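Local coordinates for protein beta-1,4-galactanase (Humicola insolens, PDB 1HJQ) that hydrolyses beta-1,4-galactosidic linkages in type I arabinogalactans, as a family 53 glycoside hydrolase of clan GH-A, at residues A[217-222]-A[262-267]; A[224-229]-A[278-283]; A[232-237]-A[285-290]; A[315-318]-A[322-325]. All coordinates share one frame; numbering follows the deposited sequence.

Contact 1. Residues A[217-222]-A[262-267]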
loop_
_atom_site.group_PDB
_atom_site.type_symbol
_atom_site.label_atom_id
_atom_site.label_comp_id
_atom_site.label_asym_id
_atom_site.label_seq_id
_atom_site.Cartn_x
_atom_site.Cartn_y
_atom_site.Cartn_z
ATOM N N TYR A 217 12.943 2.115 10.435
ATOM C CA TYR A 217 13.831 2.561 9.362
ATOM C C TYR A 217 14.430 3.936 9.661
ATOM O O TYR A 217 15.142 4.501 8.834
ATOM C CB TYR A 217 13.081 2.615 8.026
ATOM C CG TYR A 217 12.733 1.262 7.434
ATOM C CD1 TYR A 217 13.706 0.272 7.277
ATOM C CD2 TYR A 217 11.441 0.983 6.999
ATOM C CE1 TYR A 217 13.396 -0.957 6.699
ATOM C CE2 TYR A 217 11.121 -0.241 6.423
ATOM C CZ TYR A 217 12.100 -1.205 6.275
ATOM O OH TYR A 217 11.780 -2.420 5.697
ATOM N N SER A 218 14.149 4.463 10.849
ATOM C CA SER A 218 14.645 5.777 11.244
ATOM C C SER A 218 13.936 6.251 12.508
ATOM O O SER A 218 12.717 6.158 12.613
ATOM C CB SER A 218 14.397 6.785 10.122
ATOM O OG SER A 218 14.562 8.114 10.576
ATOM N N ALA A 219 14.694 6.764 13.465
ATOM C CA ALA A 219 14.096 7.243 14.706
ATOM C C ALA A 219 13.270 8.498 14.449
ATOM O O ALA A 219 12.542 8.962 15.324
ATOM C CB ALA A 219 15.184 7.531 15.739
ATOM N N SER A 220 13.383 9.036 13.240
ATOM C CA SER A 220 12.666 10.249 12.850
ATOM C C SER A 220 11.184 10.055 12.566
ATOM O O SER A 220 10.432 11.021 12.523
ATOM C CB SER A 220 13.322 10.864 11.615
ATOM O OG SER A 220 14.676 11.184 11.871
ATOM N N ALA A 221 10.768 8.810 12.368
ATOM C CA ALA A 221 9.369 8.504 12.068
ATOM C C ALA A 221 8.437 8.643 13.276
ATOM O O ALA A 221 7.722 7.704 13.634
ATOM C CB ALA A 221 9.267 7.096 11.491
ATOM N N THR A 222 8.438 9.818 13.896
ATOM C CA THR A 222 7.591 10.064 15.057
ATOM C C THR A 222 6.135 10.240 14.647
ATOM O O THR A 222 5.836 10.720 13.551
ATOM C CB THR A 222 8.033 11.329 15.807
ATOM O OG1 THR A 222 7.878 12.464 14.954
ATOM C CG2 THR A 222 9.491 11.222 16.217
ATOM N N ASP A 262 8.983 8.278 20.701
ATOM C CA ASP A 262 7.596 8.204 21.136
ATOM C C ASP A 262 7.032 6.794 21.265
ATOM O O ASP A 262 5.974 6.612 21.861
ATOM C CB ASP A 262 6.687 9.022 20.214
ATOM C CG ASP A 262 6.843 8.658 18.743
ATOM O OD1 ASP A 262 7.226 7.506 18.433
ATOM O OD2 ASP A 262 6.561 9.530 17.891
ATOM N N VAL A 263 7.721 5.800 20.711
ATOM C CA VAL A 263 7.231 4.427 20.791
ATOM C C VAL A 263 8.193 3.450 21.460
ATOM O O VAL A 263 7.938 2.250 21.488
ATOM C CB VAL A 263 6.863 3.871 19.392
ATOM C CG1 VAL A 263 5.764 4.717 18.767
ATOM C CG2 VAL A 263 8.088 3.831 18.502
ATOM N N ARG A 264 9.288 3.969 22.010
ATOM C CA ARG A 264 10.284 3.134 22.676
ATOM C C ARG A 264 9.746 2.504 23.957
ATOM O O ARG A 264 10.443 1.748 24.629
ATOM C CB ARG A 264 11.532 3.964 22.983
ATOM C CG ARG A 264 12.195 4.500 21.727
ATOM C CD ARG A 264 13.374 5.414 22.023
ATOM N NE ARG A 264 13.914 5.981 20.788
ATOM C CZ ARG A 264 14.907 6.862 20.731
ATOM N NH1 ARG A 264 15.484 7.288 21.848
ATOM N NH2 ARG A 264 15.321 7.320 19.555
ATOM N N ASN A 265 8.500 2.820 24.284
ATOM C CA ASN A 265 7.847 2.287 25.476
ATOM C C ASN A 265 6.913 1.161 25.071
ATOM O O ASN A 265 6.505 0.353 25.901
ATOM C CB ASN A 265 7.039 3.389 26.154
ATOM C CG ASN A 265 6.152 4.142 25.171
ATOM O OD1 ASN A 265 4.924 3.976 25.159
ATOM N ND2 ASN A 265 6.775 4.964 24.327
ATOM N N VAL A 266 6.571 1.127 23.786
ATOM C CA VAL A 266 5.679 0.113 23.242
ATOM C C VAL A 266 6.438 -1.200 23.113
ATOM O O VAL A 266 7.492 -1.264 22.484
ATOM C CB VAL A 266 5.133 0.541 21.864
ATOM C CG1 VAL A 266 4.187 -0.525 21.320
ATOM C CG2 VAL A 266 4.417 1.887 21.988
ATOM N N PRO A 267 5.910 -2.269 23.721
ATOM C CA PRO A 267 6.526 -3.596 23.694
ATOM C C PRO A 267 6.409 -4.334 22.371
ATOM O O PRO A 267 5.497 -4.080 21.583
ATOM C CB PRO A 267 5.785 -4.329 24.807
ATOM C CG PRO A 267 4.410 -3.744 24.710
ATOM C CD PRO A 267 4.697 -2.273 24.562
HETATM O O HOH W 1 6.503 6.596 16.028
#
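Asp262 reaches across to Thr222, crossing its side chain at about a right angle, and joins two loops that each run from a barrel strand to the following helix. From CB the aspartate turns back over its own backbone, CG lying between the backbone N and the carbonyl carbon (chi1 53°). Its CG lies 4.0 Å from Thr222 CA. At the tip the two oxygens part company: OD2 rests against Thr222, 3.1 Å from CB, and accepts the backbone N of Leu223, while OD1 takes a bond of 2.7 Å from a water. That water also donates to Ala221 O (2.9 Å), bridging the loops. Thr222 is the N-cap of helix 223-237; its side chain caps a backbone N of the first turn, and OG1 is also hydrogen-bonded to Ser225 OG. Farther out, the extended Arg264 brings the edge of its guanidinium to Ala219, NH2 standing 3.8 Å from CB, while NE donates to Phe259 O. Were Asp262 an alanine, the Leu223 N-H would probably lose its acceptor and the water its second mate. No hydrogen bond joins the segments directly: a carboxylate oxygen lies against Thr222 C-H groups, probably favoured by the helix's partial positive charge.

Contact 2. Residues A[224-229]-A[278-283]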
loop_
_atom_site.group_PDB
_atom_site.type_symbol
_atom_site.label_atom_id
_atom_site.label_comp_id
_atom_site.label_asym_id
_atom_site.label_seq_id
_atom_site.Cartn_x
_atom_site.Cartn_y
_atom_site.Cartn_z
ATOM N N ASP A 224 4.166 12.353 15.692
ATOM C CA ASP A 224 3.962 13.790 15.535
ATOM C C ASP A 224 4.316 14.268 14.132
ATOM O O ASP A 224 3.567 15.034 13.526
ATOM C CB ASP A 224 4.804 14.564 16.552
ATOM C CG ASP A 224 4.098 14.751 17.885
ATOM O OD1 ASP A 224 2.972 14.239 18.065
ATOM O OD2 ASP A 224 4.675 15.423 18.762
ATOM N N SER A 225 5.468 13.830 13.627
ATOM C CA SER A 225 5.909 14.211 12.289
ATOM C C SER A 225 4.903 13.740 11.247
ATOM O O SER A 225 4.580 14.473 10.317
ATOM C CB SER A 225 7.279 13.614 11.984
ATOM O OG SER A 225 8.279 14.205 12.789
ATOM N N LEU A 226 4.418 12.512 11.393
ATOM C CA LEU A 226 3.428 11.990 10.460
ATOM C C LEU A 226 2.208 12.898 10.580
ATOM O O LEU A 226 1.630 13.338 9.584
ATOM C CB LEU A 226 3.046 10.549 10.825
ATOM C CG LEU A 226 1.868 9.945 10.056
ATOM C CD1 LEU A 226 2.192 9.878 8.573
ATOM C CD2 LEU A 226 1.563 8.557 10.594
ATOM N N ARG A 227 1.839 13.178 11.821
ATOM C CA ARG A 227 0.708 14.036 12.132
ATOM C C ARG A 227 0.831 15.386 11.434
ATOM O O ARG A 227 -0.114 15.863 10.800
ATOM C CB ARG A 227 0.642 14.244 13.641
ATOM C CG ARG A 227 -0.331 15.295 14.096
ATOM C CD ARG A 227 -1.576 14.678 14.666
ATOM N NE ARG A 227 -2.361 15.692 15.359
ATOM C CZ ARG A 227 -1.997 16.262 16.504
ATOM N NH1 ARG A 227 -0.860 15.912 17.099
ATOM N NH2 ARG A 227 -2.766 17.199 17.042
ATOM N N ARG A 228 1.998 16.003 11.562
ATOM C CA ARG A 228 2.243 17.297 10.947
ATOM C C ARG A 228 2.274 17.205 9.436
ATOM O O ARG A 228 1.696 18.035 8.741
ATOM C CB ARG A 228 3.575 17.872 11.427
ATOM C CG ARG A 228 3.977 19.152 10.712
ATOM C CD ARG A 228 5.237 19.716 11.325
ATOM N NE ARG A 228 5.006 20.814 12.274
ATOM C CZ ARG A 228 4.050 20.854 13.203
ATOM N NH1 ARG A 228 3.176 19.858 13.343
ATOM N NH2 ARG A 228 3.988 21.897 14.022
ATOM N N SER A 229 2.967 16.190 8.936
ATOM C CA SER A 229 3.107 15.987 7.506
ATOM C C SER A 229 1.742 15.851 6.846
ATOM O O SER A 229 1.459 16.526 5.855
ATOM C CB SER A 229 3.958 14.749 7.237
ATOM O OG SER A 229 4.298 14.666 5.871
ATOM N N GLN A 278 -3.092 1.363 16.747
ATOM C CA GLN A 278 -4.137 2.265 17.199
ATOM C C GLN A 278 -3.641 3.708 17.262
ATOM O O GLN A 278 -4.373 4.631 16.908
ATOM C CB GLN A 278 -4.667 1.804 18.561
ATOM C CG GLN A 278 -5.863 2.590 19.083
ATOM C CD GLN A 278 -6.906 1.697 19.743
ATOM O OE1 GLN A 278 -6.574 0.802 20.538
ATOM N NE2 GLN A 278 -8.179 1.938 19.422
ATOM N N SER A 279 -2.402 3.904 17.703
ATOM C CA SER A 279 -1.824 5.244 17.781
ATOM C C SER A 279 -1.732 5.855 16.386
ATOM O O SER A 279 -2.049 7.031 16.185
ATOM C CB SER A 279 -0.419 5.196 18.374
ATOM O OG SER A 279 -0.434 4.682 19.686
ATOM N N VAL A 280 -1.287 5.044 15.429
ATOM C CA VAL A 280 -1.147 5.485 14.051
ATOM C C VAL A 280 -2.516 5.835 13.484
ATOM O O VAL A 280 -2.659 6.797 12.728
ATOM C CB VAL A 280 -0.486 4.389 13.194
ATOM C CG1 VAL A 280 -0.394 4.836 11.741
ATOM C CG2 VAL A 280 0.890 4.081 13.743
ATOM N N ALA A 281 -3.526 5.055 13.857
ATOM C CA ALA A 281 -4.884 5.310 13.392
ATOM C C ALA A 281 -5.352 6.656 13.941
ATOM O O ALA A 281 -5.959 7.455 13.224
ATOM C CB ALA A 281 -5.825 4.194 13.852
ATOM N N ASN A 282 -5.057 6.911 15.211
ATOM C CA ASN A 282 -5.449 8.170 15.830
ATOM C C ASN A 282 -4.854 9.342 15.077
ATOM O O ASN A 282 -5.530 10.350 14.871
ATOM C CB ASN A 282 -5.000 8.227 17.287
ATOM C CG ASN A 282 -5.638 7.146 18.130
ATOM O OD1 ASN A 282 -6.831 6.858 17.987
ATOM N ND2 ASN A 282 -4.852 6.542 19.025
ATOM N N VAL A 283 -3.593 9.220 14.669
ATOM C CA VAL A 283 -2.945 10.295 13.928
ATOM C C VAL A 283 -3.697 10.559 12.632
ATOM O O VAL A 283 -4.067 11.693 12.345
ATOM C CB VAL A 283 -1.468 9.961 13.613
ATOM C CG1 VAL A 283 -0.915 10.916 12.561
ATOM C CG2 VAL A 283 -0.642 10.053 14.887
#
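Val283 of helix 270-286 points at helix 223-237 and rests its CG1 branch on the backbone of Arg227, 3.5 Å from CA, with CB of the same arginine at 3.8 Å. CG1 stands anti to the backbone N (chi1 166°), which carries this methyl across the gap between the helices. The same methyl also meets Leu226, lying 3.9 Å from its CG and equally close to CD2, so one branch fits between two consecutive residues of the facing helix. Leu226, the second main contributor, points toward Val283 and crosses it obliquely; its CD2 reaches on to Val280, 4.4 Å from CG1, a looser touch. Arg227 meets the 278-283 segment through its backbone and CB alone: the rest of its chain, bent at chi2, runs on past Val283 and brings CD beside Ser286, and the contact is made without any hydrogen bond between the segments. The axes of these two segments approach to 9.9 Å and make an angle of 25°, so the helices run nearly side by side in the same direction, as successive outer helices of a TIM barrel do. Leu223 and Leu230 of helix 223-237 continue the hydrophobic seam along Val283. Inward, Val280 packs on Leu293 of strand 290-296, part of the barrel wall, and Leu226 on Phe213 in the loop just after strand 208-212; Ser229, on another flank, faces Trp185 and Gln188 of helix 185-198.

Contact 3. Residues A[232-237]-A[285-290]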
loop_
_atom_site.group_PDB
_atom_site.type_symbol
_atom_site.label_atom_id
_atom_site.label_comp_id
_atom_site.label_asym_id
_atom_site.label_seq_id
_atom_site.Cartn_x
_atom_site.Cartn_y
_atom_site.Cartn_z
ATOM N N ASN A 232 -0.070 19.126 6.778
ATOM C CA ASN A 232 0.526 20.008 5.780
ATOM C C ASN A 232 0.093 19.617 4.369
ATOM O O ASN A 232 -0.250 20.475 3.552
ATOM C CB ASN A 232 2.054 19.971 5.862
ATOM C CG ASN A 232 2.592 20.572 7.146
ATOM O OD1 ASN A 232 1.876 21.247 7.883
ATOM N ND2 ASN A 232 3.872 20.337 7.411
ATOM N N MET A 233 0.116 18.317 4.092
ATOM C CA MET A 233 -0.267 17.794 2.783
ATOM C C MET A 233 -1.725 18.126 2.482
ATOM O O MET A 233 -2.042 18.689 1.429
ATOM C CB MET A 233 -0.062 16.274 2.745
ATOM C CG MET A 233 1.392 15.832 2.885
ATOM S SD MET A 233 1.571 14.045 3.160
ATOM C CE MET A 233 0.675 13.382 1.722
ATOM N N VAL A 234 -2.603 17.774 3.420
ATOM C CA VAL A 234 -4.035 18.019 3.280
ATOM C C VAL A 234 -4.371 19.498 3.061
ATOM O O VAL A 234 -5.082 19.848 2.120
ATOM C CB VAL A 234 -4.799 17.511 4.522
ATOM C CG1 VAL A 234 -6.254 17.924 4.441
ATOM C CG2 VAL A 234 -4.685 15.993 4.617
ATOM N N SER A 235 -3.850 20.359 3.929
ATOM C CA SER A 235 -4.095 21.792 3.833
ATOM C C SER A 235 -3.555 22.394 2.539
ATOM O O SER A 235 -4.082 23.387 2.034
ATOM C CB SER A 235 -3.463 22.516 5.023
ATOM O OG SER A 235 -3.672 23.911 4.932
ATOM N N ARG A 236 -2.512 21.782 1.999
ATOM C CA ARG A 236 -1.891 22.273 0.781
ATOM C C ARG A 236 -2.517 21.787 -0.524
ATOM O O ARG A 236 -2.691 22.566 -1.465
ATOM C CB ARG A 236 -0.416 21.905 0.787
ATOM C CG ARG A 236 0.318 22.259 -0.484
ATOM C CD ARG A 236 0.757 23.705 -0.521
ATOM N NE ARG A 236 1.912 23.826 -1.402
ATOM C CZ ARG A 236 1.846 23.951 -2.728
ATOM N NH1 ARG A 236 0.665 23.991 -3.344
ATOM N NH2 ARG A 236 2.973 24.004 -3.440
ATOM N N TRP A 237 -2.848 20.503 -0.593
ATOM C CA TRP A 237 -3.410 19.960 -1.820
ATOM C C TRP A 237 -4.837 19.439 -1.711
ATOM O O TRP A 237 -5.417 19.009 -2.704
ATOM C CB TRP A 237 -2.464 18.885 -2.367
ATOM C CG TRP A 237 -1.200 19.491 -2.912
ATOM C CD1 TRP A 237 -1.088 20.265 -4.029
ATOM C CD2 TRP A 237 0.107 19.447 -2.323
ATOM N NE1 TRP A 237 0.204 20.711 -4.172
ATOM C CE2 TRP A 237 0.959 20.226 -3.139
ATOM C CE3 TRP A 237 0.642 18.832 -1.182
ATOM C CZ2 TRP A 237 2.318 20.411 -2.852
ATOM C CZ3 TRP A 237 1.994 19.016 -0.894
ATOM C CH2 TRP A 237 2.815 19.802 -1.729
ATOM N N SER A 285 -6.814 9.663 11.747
ATOM C CA SER A 285 -8.160 10.143 12.031
ATOM C C SER A 285 -8.163 11.599 12.462
ATOM O O SER A 285 -9.043 12.360 12.063
ATOM C CB SER A 285 -8.804 9.312 13.135
ATOM O OG SER A 285 -8.909 7.960 12.743
ATOM N N SER A 286 -7.187 11.985 13.284
ATOM C CA SER A 286 -7.105 13.359 13.780
ATOM C C SER A 286 -7.084 14.336 12.615
ATOM O O SER A 286 -7.609 15.446 12.715
ATOM C CB SER A 286 -5.847 13.562 14.631
ATOM O OG SER A 286 -4.688 13.681 13.822
ATOM N N VAL A 287 -6.483 13.911 11.508
ATOM C CA VAL A 287 -6.389 14.748 10.322
ATOM C C VAL A 287 -7.690 14.744 9.543
ATOM O O VAL A 287 -8.254 13.690 9.264
ATOM C CB VAL A 287 -5.266 14.261 9.370
ATOM C CG1 VAL A 287 -5.227 15.123 8.124
ATOM C CG2 VAL A 287 -3.939 14.299 10.075
ATOM N N SER A 288 -8.180 15.928 9.204
ATOM C CA SER A 288 -9.392 16.003 8.403
ATOM C C SER A 288 -8.952 15.310 7.121
ATOM O O SER A 288 -7.822 15.516 6.660
ATOM C CB SER A 288 -9.742 17.453 8.079
ATOM O OG SER A 288 -8.835 17.970 7.117
ATOM N N LYS A 289 -9.816 14.495 6.540
ATOM C CA LYS A 289 -9.442 13.800 5.318
ATOM C C LYS A 289 -8.477 12.659 5.588
ATOM O O LYS A 289 -7.980 12.021 4.663
ATOM C CB LYS A 289 -8.856 14.773 4.290
ATOM C CG LYS A 289 -9.922 15.645 3.661
ATOM C CD LYS A 289 -9.375 16.622 2.652
ATOM C CE LYS A 289 -10.522 17.367 1.995
ATOM N NZ LYS A 289 -11.395 16.418 1.242
ATOM N N GLY A 290 -8.192 12.420 6.862
ATOM C CA GLY A 290 -7.361 11.284 7.205
ATOM C C GLY A 290 -8.395 10.179 7.060
ATOM O O GLY A 290 -9.343 10.117 7.845
#
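The carbonyl O of Val287, a residue packed against Val234, accepts the backbone N of Gly290 at 2.7 Å and closes a type II beta turn where helix 270-286 gives way to strand 290-296. Lys289, third in this turn, has the positive phi (75°) that the type requires. Val234, near the end of helix 223-237, points into the turn, and its two methyls face different parts of it, though both come near Ser288 O. CG2 meets Val287 CG1 at 3.7 Å, the two valine side chains lying alongside, pointing opposite ways. CG1, anti to the backbone N (chi1 173°), lies over the turn, 3.6 Å from Ser288 O and 3.7 Å from Ser288 OG, and is flanked by the aliphatic chain of Lys289, whose CD stands 3.8 Å away before its amine leads off. With an alanine at Val234 both methyls go, and the turn would probably lose its cover, opening a gap beside Val287 and Lys289. Val287 also packs on Leu230 and Asn231 of helix 223-237. Next to Gly290, the Lys289 backbone is hydrogen-bonded to Val241 of strand 240-245, and on another flank of helix 223-237 Met233 and Trp237 lie against Met209 of strand 208-212 and helix 185-198.

Contact 4. Residues A[315-318]-A[322-325]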
loop_
_atom_site.group_PDB
_atom_site.type_symbol
_atom_site.label_atom_id
_atom_site.label_comp_id
_atom_site.label_asym_id
_atom_site.label_seq_id
_atom_site.Cartn_x
_atom_site.Cartn_y
_atom_site.Cartn_z
ATOM N N MET A 315 1.133 -10.648 12.209
ATOM C CA MET A 315 0.089 -10.621 13.216
ATOM C C MET A 315 -0.498 -12.023 13.289
ATOM O O MET A 315 -1.669 -12.228 13.610
ATOM C CB MET A 315 -0.985 -9.598 12.846
ATOM C CG MET A 315 -0.434 -8.188 12.713
ATOM S SD MET A 315 -1.695 -6.974 12.433
ATOM C CE MET A 315 -2.296 -6.821 14.082
ATOM N N PHE A 316 0.346 -12.991 12.963
ATOM C CA PHE A 316 -0.037 -14.383 13.010
ATOM C C PHE A 316 1.024 -15.239 13.678
ATOM O O PHE A 316 2.181 -14.851 13.830
ATOM C CB PHE A 316 -0.304 -14.933 11.612
ATOM C CG PHE A 316 -1.653 -14.585 11.074
ATOM C CD1 PHE A 316 -1.925 -13.302 10.612
ATOM C CD2 PHE A 316 -2.658 -15.539 11.032
ATOM C CE1 PHE A 316 -3.183 -12.978 10.115
ATOM C CE2 PHE A 316 -3.912 -15.227 10.539
ATOM C CZ PHE A 316 -4.177 -13.941 10.079
ATOM N N THR A 317 0.588 -16.415 14.086
ATOM C CA THR A 317 1.432 -17.395 14.721
ATOM C C THR A 317 2.282 -18.008 13.615
ATOM O O THR A 317 1.908 -17.971 12.443
ATOM C CB THR A 317 0.538 -18.470 15.390
ATOM O OG1 THR A 317 0.575 -18.295 16.808
ATOM C CG2 THR A 317 0.966 -19.861 15.023
ATOM N N PRO A 318 3.450 -18.552 13.970
ATOM C CA PRO A 318 4.326 -19.171 12.973
ATOM C C PRO A 318 3.619 -20.338 12.292
ATOM O O PRO A 318 4.053 -20.817 11.245
ATOM C CB PRO A 318 5.515 -19.623 13.807
ATOM C CG PRO A 318 5.585 -18.563 14.873
ATOM C CD PRO A 318 4.138 -18.423 15.267
ATOM N N ALA A 322 -4.261 -16.592 13.832
ATOM C CA ALA A 322 -4.376 -15.160 14.074
ATOM C C ALA A 322 -4.090 -14.813 15.518
ATOM O O ALA A 322 -4.529 -15.503 16.440
ATOM C CB ALA A 322 -5.756 -14.665 13.690
ATOM N N LEU A 323 -3.341 -13.738 15.698
ATOM C CA LEU A 323 -2.979 -13.240 17.011
ATOM C C LEU A 323 -4.102 -12.315 17.485
ATOM O O LEU A 323 -4.888 -11.812 16.680
ATOM C CB LEU A 323 -1.663 -12.472 16.907
ATOM C CG LEU A 323 -0.410 -12.974 17.628
ATOM C CD1 LEU A 323 -0.356 -14.497 17.652
ATOM C CD2 LEU A 323 0.813 -12.382 16.930
ATOM N N SER A 324 -4.179 -12.095 18.794
ATOM C CA SER A 324 -5.214 -11.239 19.364
ATOM C C SER A 324 -5.216 -9.855 18.741
ATOM O O SER A 324 -6.273 -9.289 18.475
ATOM C CB SER A 324 -5.012 -11.102 20.871
ATOM O OG SER A 324 -3.751 -10.525 21.161
ATOM N N SER A 325 -4.022 -9.317 18.517
ATOM C CA SER A 325 -3.842 -7.986 17.947
ATOM C C SER A 325 -4.545 -7.733 16.615
ATOM O O SER A 325 -4.799 -6.588 16.252
ATOM C CB SER A 325 -2.349 -7.700 17.793
ATOM O OG SER A 325 -1.727 -8.702 17.010
#
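Met315 meets the 322-325 segment through both backbone and tip. Its carbonyl O accepts the backbone N of Leu323 at 3.1 Å in a fairly straight bond (159° at the hydrogen), the donor tilted 32° from the carbonyl plane. Its side chain, bent at the last torsion (chi3 78°), swings the CE methyl toward Ser325, 3.3 Å from its O and 3.5 Å from its OG; that hydroxyl is hydrogen-bonded to Gln273 OE1 of helix 270-286. Phe316 comes next, paired with Ala322 in a single beta bridge. Although its CB leaves pointing away, the ring folds back so that Ala322 CA lies over one face, 3.9 Å from the ring centroid, a CH-pi contact. Ala322 CB touches Phe316 CE2 at 3.7 Å, and Tyr22 meets the same ring edge-to-face. Thr317 follows, its OG1 4.0 Å from Leu323 CD1, the two side chains crossing at about a right angle. CD2 of Leu323 turns instead to the Met315-Phe316 peptide, 4.0 Å from Phe316 N. The chain thus doubles back before helix 328-331. One backbone bond joins the two limbs directly; the rest is van der Waals contact through an aromatic face and methyls, with Met315 CE beside polar atoms of Ser325.

Contacts 1, 2 and 3 follow the same pair of neighbours in the barrel, helix 223-237 and helix 270-286, from the loops ahead of the helices to their far ends. Contacts 1 and 2 have centres about 12 Å apart and touch where Ser220 meets Ser225; contacts 2 and 3, about 11 Å apart by centres, meet where Arg227 packs on Ser286. Contact 4 stands apart, its centre about 24 Å from that of contact 2, though Met315 and Ser325 lean on helix 270-286. Contact 2 does not reach the active site: the Val280 side chain is about 10 Å from that of Glu245, the likely nucleophile, and Leu226's about 12 Å from that of Glu135, the likely proton donor.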